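Local coordinates for protein lysozyme C (Equus asinus, PDB 5XUW) that hydrolyses the beta-1,4 linkages between N-acetylmuramic acid and N-acetylglucosamine in bacterial peptidoglycan and binds one calcium ion, at residues V29-A32 and E33-N37; I92-A95 and K96-R100; K103-S106 and A107-A110; K118-S121 and E122-A125. All coordinates share one frame; numbering follows the deposited sequence.

Interaction 1. Residues V29-A32 and E33-N37; sequences VCMA and EYESN
Ala32 O, in helix 25-36 of this C-type lysozyme, receives the backbone N-H of Ser36 at 3.0 Å from Ser36 N, tilted 29° from the carbonyl plane. The hydroxyl of the same serine lies close by, with Ser36 OG 2.9 Å from Ala32 O; chi1 of 68° sets OG between backbone N and carbonyl carbon, curled back over the turn, and OG is also hydrogen-bonded to Leu56 O. One residue earlier, Met31 O accepts Glu35 N at 2.9 Å. On that side of the helix the side chains of Met31 and Glu35 meet, Met31 SD lying 3.9 Å from Glu35 CG. The carboxylate of Glu35, the predicted catalytic acid of the family, goes on to Ala110 N, where helix 109-114 starts, and the side chain also touches Trp108. Met31 itself packs on Phe57, Met105 and Trp111. Round the helix, Cys30, joined by disulfide to Cys115, makes a sulfur-aromatic contact with Tyr34, whose ring stacks with His114. With Cys30 SG anti to the backbone N (chi1 -166°), the sulfur lies obliquely to the ring, 3.7 Å from Tyr34 CE2.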
loop_
_atom_site.group_PDB
_atom_site.type_symbol
_atom_site.label_atom_id
_atom_site.label_comp_id
_atom_site.label_asym_id
_atom_site.label_seq_id
_atom_site.Cartn_x
_atom_site.Cartn_y
_atom_site.Cartn_z
ATOM N N VAL A 29 -1.743 5.825 5.340
ATOM C CA VAL A 29 -0.491 5.661 6.078
ATOM C C VAL A 29 -0.583 4.445 7.005
ATOM O O VAL A 29 0.364 3.656 7.108
ATOM C CB VAL A 29 -0.101 6.944 6.849
ATOM C CG1 VAL A 29 1.159 6.731 7.672
ATOM C CG2 VAL A 29 0.131 8.094 5.878
ATOM N N CYS A 30 -1.732 4.283 7.653
ATOM C CA CYS A 30 -1.968 3.130 8.526
ATOM C C CYS A 30 -1.832 1.810 7.770
ATOM O O CYS A 30 -1.169 0.876 8.238
ATOM C CB CYS A 30 -3.332 3.236 9.217
ATOM S SG CYS A 30 -3.552 2.106 10.604
ATOM N N MET A 31 -2.421 1.733 6.579
ATOM C CA MET A 31 -2.305 0.513 5.777
ATOM C C MET A 31 -0.826 0.214 5.529
ATOM O O MET A 31 -0.391 -0.922 5.702
ATOM C CB MET A 31 -3.096 0.645 4.470
ATOM C CG MET A 31 -2.954 -0.514 3.489
ATOM S SD MET A 31 -1.602 -0.335 2.311
ATOM C CE MET A 31 -2.260 0.956 1.255
ATOM N N ALA A 32 -0.038 1.230 5.189
ATOM C CA ALA A 32 1.384 1.002 4.946
ATOM C C ALA A 32 2.120 0.520 6.203
ATOM O O ALA A 32 2.961 -0.378 6.118
ATOM C CB ALA A 32 2.040 2.246 4.383
ATOM N N GLU A 33 1.798 1.094 7.366
ATOM C CA GLU A 33 2.474 0.694 8.603
ATOM C C GLU A 33 2.257 -0.787 8.875
ATOM O O GLU A 33 3.200 -1.509 9.188
ATOM C CB GLU A 33 2.010 1.494 9.829
ATOM C CG GLU A 33 2.885 1.199 11.044
ATOM C CD GLU A 33 2.625 2.057 12.269
ATOM O OE1 GLU A 33 1.823 3.007 12.231
ATOM O OE2 GLU A 33 3.251 1.749 13.307
ATOM N N TYR A 34 1.016 -1.237 8.768
ATOM C CA TYR A 34 0.707 -2.613 9.144
ATOM C C TYR A 34 0.969 -3.638 8.036
ATOM O O TYR A 34 1.198 -4.802 8.338
ATOM C CB TYR A 34 -0.698 -2.685 9.760
ATOM C CG TYR A 34 -0.701 -1.948 11.085
ATOM C CD1 TYR A 34 -0.250 -2.576 12.254
ATOM C CD2 TYR A 34 -1.062 -0.608 11.168
ATOM C CE1 TYR A 34 -0.199 -1.903 13.461
ATOM C CE2 TYR A 34 -0.995 0.076 12.368
ATOM C CZ TYR A 34 -0.574 -0.586 13.519
ATOM O OH TYR A 34 -0.497 0.091 14.710
ATOM N N GLU A 35 0.989 -3.207 6.771
ATOM C CA GLU A 35 1.330 -4.106 5.664
ATOM C C GLU A 35 2.833 -4.363 5.567
ATOM O O GLU A 35 3.245 -5.505 5.386
ATOM C CB GLU A 35 0.801 -3.560 4.333
ATOM C CG GLU A 35 -0.714 -3.693 4.161
ATOM C CD GLU A 35 -1.201 -5.126 4.029
ATOM O OE1 GLU A 35 -0.386 -6.024 3.731
ATOM O OE2 GLU A 35 -2.410 -5.356 4.231
ATOM N N SER A 36 3.637 -3.311 5.695
ATOM C CA SER A 36 5.072 -3.383 5.415
ATOM C C SER A 36 6.010 -2.808 6.492
ATOM O O SER A 36 7.228 -2.795 6.281
ATOM C CB SER A 36 5.334 -2.622 4.116
ATOM O OG SER A 36 5.110 -1.227 4.298
ATOM N N ASN A 37 5.464 -2.293 7.602
ATOM C CA ASN A 37 6.238 -1.515 8.581
ATOM C C ASN A 37 7.020 -0.357 7.930
ATOM O O ASN A 37 8.153 -0.063 8.319
ATOM C CB ASN A 37 7.164 -2.446 9.400
ATOM C CG ASN A 37 7.644 -1.815 10.717
ATOM O OD1 ASN A 37 8.691 -2.197 11.257
ATOM N ND2 ASN A 37 6.907 -0.837 11.218
#

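Interaction 2. Residues I92-A95 and K96-R100; sequences ISCA and KRVVR
Four successive i to i+4 backbone hydrogen bonds run through this part of helix 89-100, from Lys96 N to Ile92 O (2.9 Å) through to Val99 N and Ala95 O (2.9 Å), the bond from Arg97 N to Ser93 O being the longest at 3.3 Å. Lys96 runs back along the helix past Ile92. Its CG is anti to the carbonyl carbon (chi1 -73°) and the chain beyond is fully extended, which brings the methylenes against that residue: Lys96 CG lies 3.3 Å from Ile92 O, and Lys96 CE meets the methyl Ile92 CG2 at 3.8 Å. The ammonium group reaches Gln15 O, while the aliphatic part of the lysine also touches Met17 and Phe20. On another side, Val98 sits one turn after Cys94, its CG2 3.3 Å from Cys94 O but only loosely near the sulfur, with Val98 CG2 to Cys94 SG at 4.4 Å. Cys94 is tied to Cys76 by a disulfide, and both it and Val98 pack on Leu59 of strand 59-60. Ala95 and Val99 touch Trp28 of helix 25-36. The hydroxyl of Ser93 turns back to Asp90 O, close to the calcium site that Asp90 and Asp91 help to form, and Arg97 makes a salt bridge with Asp101. Apart from the loose approach of the Cys94 sulfur, the side chains meet through hydrocarbon, while the polar ends of Ser93, Lys96 and Arg97 are each satisfied by partners beyond the contact.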
loop_
_atom_site.group_PDB
_atom_site.type_symbol
_atom_site.label_atom_id
_atom_site.label_comp_id
_atom_site.label_asym_id
_atom_site.label_seq_id
_atom_site.Cartn_x
_atom_site.Cartn_y
_atom_site.Cartn_z
ATOM N N ILE A 92 2.165 3.960 -5.584
ATOM C CA ILE A 92 0.980 4.783 -5.295
ATOM C C ILE A 92 -0.038 4.696 -6.433
ATOM O O ILE A 92 -1.236 4.526 -6.198
ATOM C CB ILE A 92 1.368 6.255 -5.043
ATOM C CG1 ILE A 92 2.070 6.391 -3.685
ATOM C CG2 ILE A 92 0.153 7.179 -5.114
ATOM C CD1 ILE A 92 2.835 7.682 -3.514
ATOM N N SER A 93 0.429 4.850 -7.660
ATOM C CA SER A 93 -0.474 4.729 -8.804
ATOM C C SER A 93 -1.175 3.374 -8.822
ATOM O O SER A 93 -2.363 3.312 -9.123
ATOM C CB SER A 93 0.254 4.980 -10.117
ATOM O OG SER A 93 1.373 4.144 -10.218
ATOM N N CYS A 94 -0.458 2.306 -8.464
ATOM C CA CYS A 94 -1.048 0.974 -8.399
ATOM C C CYS A 94 -2.050 0.838 -7.248
ATOM O O CYS A 94 -3.139 0.276 -7.427
ATOM C CB CYS A 94 0.037 -0.100 -8.303
ATOM S SG CYS A 94 -0.573 -1.802 -8.335
ATOM N N ALA A 95 -1.700 1.359 -6.074
ATOM C CA ALA A 95 -2.626 1.323 -4.928
ATOM C C ALA A 95 -3.935 2.088 -5.224
ATOM O O ALA A 95 -5.025 1.668 -4.802
ATOM C CB ALA A 95 -1.952 1.865 -3.681
ATOM N N LYS A 96 -3.820 3.194 -5.962
ATOM C CA LYS A 96 -4.994 3.931 -6.448
ATOM C C LYS A 96 -5.903 3.032 -7.311
ATOM O O LYS A 96 -7.121 3.069 -7.158
ATOM C CB LYS A 96 -4.571 5.177 -7.228
ATOM C CG LYS A 96 -4.039 6.300 -6.358
ATOM C CD LYS A 96 -3.580 7.476 -7.192
ATOM C CE LYS A 96 -3.125 8.630 -6.321
ATOM N NZ LYS A 96 -2.736 9.814 -7.123
ATOM N N ARG A 97 -5.311 2.228 -8.194
ATOM C CA ARG A 97 -6.068 1.233 -8.976
ATOM C C ARG A 97 -6.688 0.185 -8.036
ATOM O O ARG A 97 -7.883 -0.122 -8.150
ATOM C CB ARG A 97 -5.179 0.610 -10.091
ATOM C CG ARG A 97 -5.681 -0.660 -10.799
ATOM C CD ARG A 97 -6.834 -0.431 -11.774
ATOM N NE ARG A 97 -7.391 -1.690 -12.331
ATOM C CZ ARG A 97 -8.113 -2.590 -11.656
ATOM N NH1 ARG A 97 -8.397 -2.415 -10.369
ATOM N NH2 ARG A 97 -8.554 -3.701 -12.260
ATOM N N VAL A 98 -5.915 -0.309 -7.064
ATOM C CA VAL A 98 -6.423 -1.348 -6.163
ATOM C C VAL A 98 -7.657 -0.873 -5.387
ATOM O O VAL A 98 -8.654 -1.607 -5.348
ATOM C CB VAL A 98 -5.343 -1.856 -5.175
ATOM C CG1 VAL A 98 -5.935 -2.867 -4.200
ATOM C CG2 VAL A 98 -4.167 -2.470 -5.932
ATOM N N VAL A 99 -7.609 0.323 -4.789
ATOM C CA VAL A 99 -8.749 0.784 -3.945
ATOM C C VAL A 99 -10.046 1.006 -4.684
ATOM O O VAL A 99 -11.093 1.000 -4.052
ATOM C CB VAL A 99 -8.620 2.152 -3.198
ATOM C CG1 VAL A 99 -8.176 1.987 -1.775
ATOM C CG2 VAL A 99 -7.947 3.247 -4.011
ATOM N N ARG A 100 -9.974 1.291 -5.981
ATOM C CA ARG A 100 -11.184 1.534 -6.761
ATOM C C ARG A 100 -11.971 0.242 -7.019
ATOM O O ARG A 100 -13.137 0.309 -7.392
ATOM C CB ARG A 100 -10.863 2.282 -8.060
ATOM C CG ARG A 100 -10.361 3.692 -7.806
ATOM C CD ARG A 100 -10.271 4.511 -9.084
ATOM N NE ARG A 100 -11.550 5.121 -9.449
ATOM C CZ ARG A 100 -11.813 5.720 -10.613
ATOM N NH1 ARG A 100 -10.889 5.799 -11.573
ATOM N NH2 ARG A 100 -13.021 6.238 -10.828
#

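Interaction 3. Residues K103-S106 and A107-A110; sequences KGMS and AWKA
Met105 and Trp108 pack obliquely across one another where the chain of this lysozyme-fold domain passes from a short 3-10 segment into helix 109-114, with Trp108 at the N-cap position. The benzo edge of the indole is turned to the methionine: Met105 CA lies in the ring plane, 3.8 Å from Trp108 CE3, and Met105 CG is 4.2 Å from Trp108 CZ3. A chi1 of -73° holds Trp108 CG anti to the carbonyl carbon and brings the ring back alongside Met105. Ala107 CB lies over one face of the indole, 4.3 Å above its plane and offset toward the rim. Two i to i+3 bonds close the 3-10 turn, Ala107 N to Gly104 O (3.2 Å) and Trp108 N to Met105 O (3.0 Å); both donors stand above the carbonyl plane, by 45° and 43°. Gly104 opens this turn with positive phi. Trp108 also packs on Val98 and Val99 of helix 89-100 and on Met31 of helix 25-36, near the predicted active site, while its NE1 bonds to Phe57 O. Alongside the ring edge, Met105 O is 3.5 Å from Trp108 CE3.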
loop_
_atom_site.group_PDB
_atom_site.type_symbol
_atom_site.label_atom_id
_atom_site.label_comp_id
_atom_site.label_asym_id
_atom_site.label_seq_id
_atom_site.Cartn_x
_atom_site.Cartn_y
_atom_site.Cartn_z
ATOM N N LYS A 103 -13.621 -4.228 -3.045
ATOM C CA LYS A 103 -13.295 -4.298 -1.615
ATOM C C LYS A 103 -12.821 -2.976 -1.024
ATOM O O LYS A 103 -12.737 -2.850 0.203
ATOM C CB LYS A 103 -12.225 -5.368 -1.357
ATOM C CG LYS A 103 -12.606 -6.765 -1.819
ATOM C CD LYS A 103 -12.862 -7.732 -0.679
ATOM C CE LYS A 103 -11.578 -8.134 0.022
ATOM N NZ LYS A 103 -11.745 -9.420 0.754
ATOM N N GLY A 104 -12.505 -1.990 -1.860
ATOM C CA GLY A 104 -11.870 -0.772 -1.363
ATOM C C GLY A 104 -10.586 -1.129 -0.629
ATOM O O GLY A 104 -9.852 -2.038 -1.040
ATOM N N MET A 105 -10.344 -0.466 0.499
ATOM C CA MET A 105 -9.119 -0.708 1.267
ATOM C C MET A 105 -9.111 -2.065 1.961
ATOM O O MET A 105 -8.043 -2.533 2.372
ATOM C CB MET A 105 -8.828 0.412 2.280
ATOM C CG MET A 105 -8.175 1.648 1.680
ATOM S SD MET A 105 -7.341 2.666 2.923
ATOM C CE MET A 105 -5.885 1.701 3.168
ATOM N N SER A 106 -10.269 -2.735 2.054
ATOM C CA SER A 106 -10.299 -4.093 2.611
ATOM C C SER A 106 -9.551 -5.132 1.765
ATOM O O SER A 106 -9.397 -6.261 2.197
ATOM C CB SER A 106 -11.735 -4.551 2.880
ATOM O OG SER A 106 -12.301 -3.770 3.913
ATOM N N ALA A 107 -9.098 -4.754 0.565
ATOM C CA ALA A 107 -8.099 -5.536 -0.169
ATOM C C ALA A 107 -6.847 -5.834 0.665
ATOM O O ALA A 107 -6.214 -6.887 0.489
ATOM C CB ALA A 107 -7.707 -4.824 -1.456
ATOM N N TRP A 108 -6.491 -4.911 1.558
ATOM C CA TRP A 108 -5.293 -5.042 2.379
ATOM C C TRP A 108 -5.676 -5.647 3.729
ATOM O O TRP A 108 -6.306 -5.000 4.564
ATOM C CB TRP A 108 -4.618 -3.682 2.535
ATOM C CG TRP A 108 -3.908 -3.199 1.290
ATOM C CD1 TRP A 108 -2.680 -3.593 0.848
ATOM C CD2 TRP A 108 -4.376 -2.212 0.347
ATOM N NE1 TRP A 108 -2.350 -2.920 -0.308
ATOM C CE2 TRP A 108 -3.376 -2.071 -0.642
ATOM C CE3 TRP A 108 -5.543 -1.454 0.237
ATOM C CZ2 TRP A 108 -3.505 -1.182 -1.717
ATOM C CZ3 TRP A 108 -5.677 -0.579 -0.815
ATOM C CH2 TRP A 108 -4.653 -0.443 -1.789
ATOM N N LYS A 109 -5.306 -6.904 3.927
ATOM C CA LYS A 109 -5.712 -7.630 5.136
ATOM C C LYS A 109 -5.151 -7.021 6.427
ATOM O O LYS A 109 -5.816 -7.046 7.462
ATOM C CB LYS A 109 -5.324 -9.101 5.030
ATOM C CG LYS A 109 -6.026 -9.829 3.885
ATOM C CD LYS A 109 -6.122 -11.322 4.162
ATOM C CE LYS A 109 -6.449 -12.116 2.907
ATOM N NZ LYS A 109 -6.454 -13.582 3.180
ATOM N N ALA A 110 -3.939 -6.471 6.374
ATOM C CA ALA A 110 -3.357 -5.842 7.569
ATOM C C ALA A 110 -4.091 -4.537 7.926
ATOM O O ALA A 110 -4.246 -4.223 9.109
ATOM C CB ALA A 110 -1.862 -5.617 7.400
#

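Interaction 4. Residues K118-S121 and E122-A125; sequences KDLS and EYLA
Tyr123 CB packs against the chain three residues back, 3.9 Å from Leu120 CB and 3.3 Å from Leu120 O. With CG anti to the backbone N (chi1 179°) the ring leaves the turn and lies on helix 25-36, touching Val29 and Cys30; Leu120 CD2 flanks it obliquely. Lys5 makes a cation-pi contact with the ring and also donates to Tyr123 O. At the tip, the hydroxyl Tyr123 OH is hydrogen-bonded to the carboxylate oxygen Glu33 OE1 of that helix. The backbone that carries it is a run of tight turns in the C-terminal loop after helix 109-114. Asp119 starts it with an Asx turn: its OD1 accepts both Ser121 N (3.0 Å), from above the carboxylate plane, and the hydroxyl Ser121 OG (2.6 Å) through the syn lone pair. Two donors on one oxygen would be expected to favour the ionised carboxylate. Tyr123 N bonds to Leu120 O at 3.0 Å, the donor standing 68° out of the carbonyl plane, and a type I turn follows from Glu122 to Ala125, where Ala125 N meets Glu122 O. Two waters bridge the backbone of these turns. One donates a hydrogen bond to Asp119 O and accepts one from Glu122 N; the other donates to Leu120 O and accepts from Leu124 N at 2.8 Å. The side chain of Leu124 touches Lys5 and Ala9 of helix 5-14.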
loop_
_atom_site.group_PDB
_atom_site.type_symbol
_atom_site.label_atom_id
_atom_site.label_comp_id
_atom_site.label_asym_id
_atom_site.label_seq_id
_atom_site.Cartn_x
_atom_site.Cartn_y
_atom_site.Cartn_z
ATOM N N LYS A 118 -11.041 1.945 13.321
ATOM C CA LYS A 118 -10.295 2.469 14.441
ATOM C C LYS A 118 -10.284 3.996 14.375
ATOM O O LYS A 118 -10.410 4.595 13.296
ATOM C CB LYS A 118 -8.872 1.913 14.450
ATOM C CG LYS A 118 -8.790 0.387 14.516
ATOM C CD LYS A 118 -8.824 -0.134 15.942
ATOM C CE LYS A 118 -9.102 -1.628 16.004
ATOM N NZ LYS A 118 -8.023 -2.475 15.418
ATOM N N ASP A 119 -10.152 4.605 15.547
ATOM C CA ASP A 119 -10.027 6.056 15.682
ATOM C C ASP A 119 -8.586 6.459 15.365
ATOM O O ASP A 119 -7.688 6.262 16.190
ATOM C CB ASP A 119 -10.452 6.477 17.098
ATOM C CG ASP A 119 -10.061 7.896 17.461
ATOM O OD1 ASP A 119 -9.846 8.739 16.572
ATOM O OD2 ASP A 119 -9.987 8.169 18.684
ATOM N N LEU A 120 -8.386 7.008 14.162
ATOM C CA LEU A 120 -7.081 7.507 13.695
ATOM C C LEU A 120 -6.945 9.034 13.775
ATOM O O LEU A 120 -6.030 9.598 13.172
ATOM C CB LEU A 120 -6.831 7.047 12.247
ATOM C CG LEU A 120 -6.969 5.547 11.980
ATOM C CD1 LEU A 120 -6.733 5.212 10.512
ATOM C CD2 LEU A 120 -6.015 4.764 12.873
ATOM N N SER A 121 -7.804 9.698 14.557
ATOM C CA SER A 121 -7.809 11.157 14.659
ATOM C C SER A 121 -6.483 11.752 15.130
ATOM O O SER A 121 -6.150 12.866 14.730
ATOM C CB SER A 121 -8.924 11.639 15.597
ATOM O OG SER A 121 -8.787 11.065 16.880
ATOM N N GLU A 122 -5.751 11.021 15.972
ATOM C CA GLU A 122 -4.440 11.467 16.468
ATOM C C GLU A 122 -3.259 10.748 15.793
ATOM O O GLU A 122 -2.103 11.022 16.123
ATOM C CB GLU A 122 -4.344 11.247 17.977
ATOM C CG GLU A 122 -5.480 11.864 18.783
ATOM C CD GLU A 122 -5.381 11.576 20.276
ATOM O OE1 GLU A 122 -4.516 10.772 20.698
ATOM O OE2 GLU A 122 -6.188 12.153 21.039
ATOM N N TYR A 123 -3.542 9.853 14.847
ATOM C CA TYR A 123 -2.516 8.988 14.247
ATOM C C TYR A 123 -1.435 9.799 13.518
ATOM O O TYR A 123 -0.250 9.465 13.592
ATOM C CB TYR A 123 -3.183 7.948 13.323
ATOM C CG TYR A 123 -2.225 6.988 12.621
ATOM C CD1 TYR A 123 -1.540 5.997 13.330
ATOM C CD2 TYR A 123 -2.024 7.065 11.245
ATOM C CE1 TYR A 123 -0.660 5.124 12.686
ATOM C CE2 TYR A 123 -1.159 6.198 10.591
ATOM C CZ TYR A 123 -0.474 5.230 11.305
ATOM O OH TYR A 123 0.393 4.380 10.639
ATOM N N LEU A 124 -1.838 10.871 12.839
ATOM C CA LEU A 124 -0.895 11.769 12.164
ATOM C C LEU A 124 -0.716 13.096 12.907
ATOM O O LEU A 124 -0.298 14.091 12.307
ATOM C CB LEU A 124 -1.335 12.019 10.721
ATOM C CG LEU A 124 -1.473 10.776 9.833
ATOM C CD1 LEU A 124 -1.878 11.197 8.426
ATOM C CD2 LEU A 124 -0.195 9.941 9.830
ATOM N N ALA A 125 -0.957 13.100 14.217
ATOM C CA ALA A 125 -0.908 14.336 15.003
ATOM C C ALA A 125 0.487 14.962 14.981
ATOM O O ALA A 125 0.615 16.173 14.902
ATOM C CB ALA A 125 -1.376 14.092 16.434
HETATM O O HOH W 1 -5.885 8.234 16.913
HETATM O O HOH W 2 -4.421 11.614 12.176
#

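Read from the N terminus, the four contacts follow in series, each between adjoining residues; none nests in or crosses another. Interactions 1 and 2 lie within helices, and 3 and 4 close local turns. Interaction 1 lies in helix 25-36, interaction 2 in helix 89-100, on the opposite side of the chain's centre and about 5 Å away at the nearest atoms. Interaction 3, at the start of helix 109-114, touches both: Met105 CE reaches Met31 CB, and Val99 CG1 meets Met105 CG at 3.5 Å. Interaction 4 in the C-terminal loop joins interaction 1 through Tyr123 and Glu33 and through packing of Leu124 on Val29, but stays clear of interactions 2 and 3. The calcium site lies beside interaction 2.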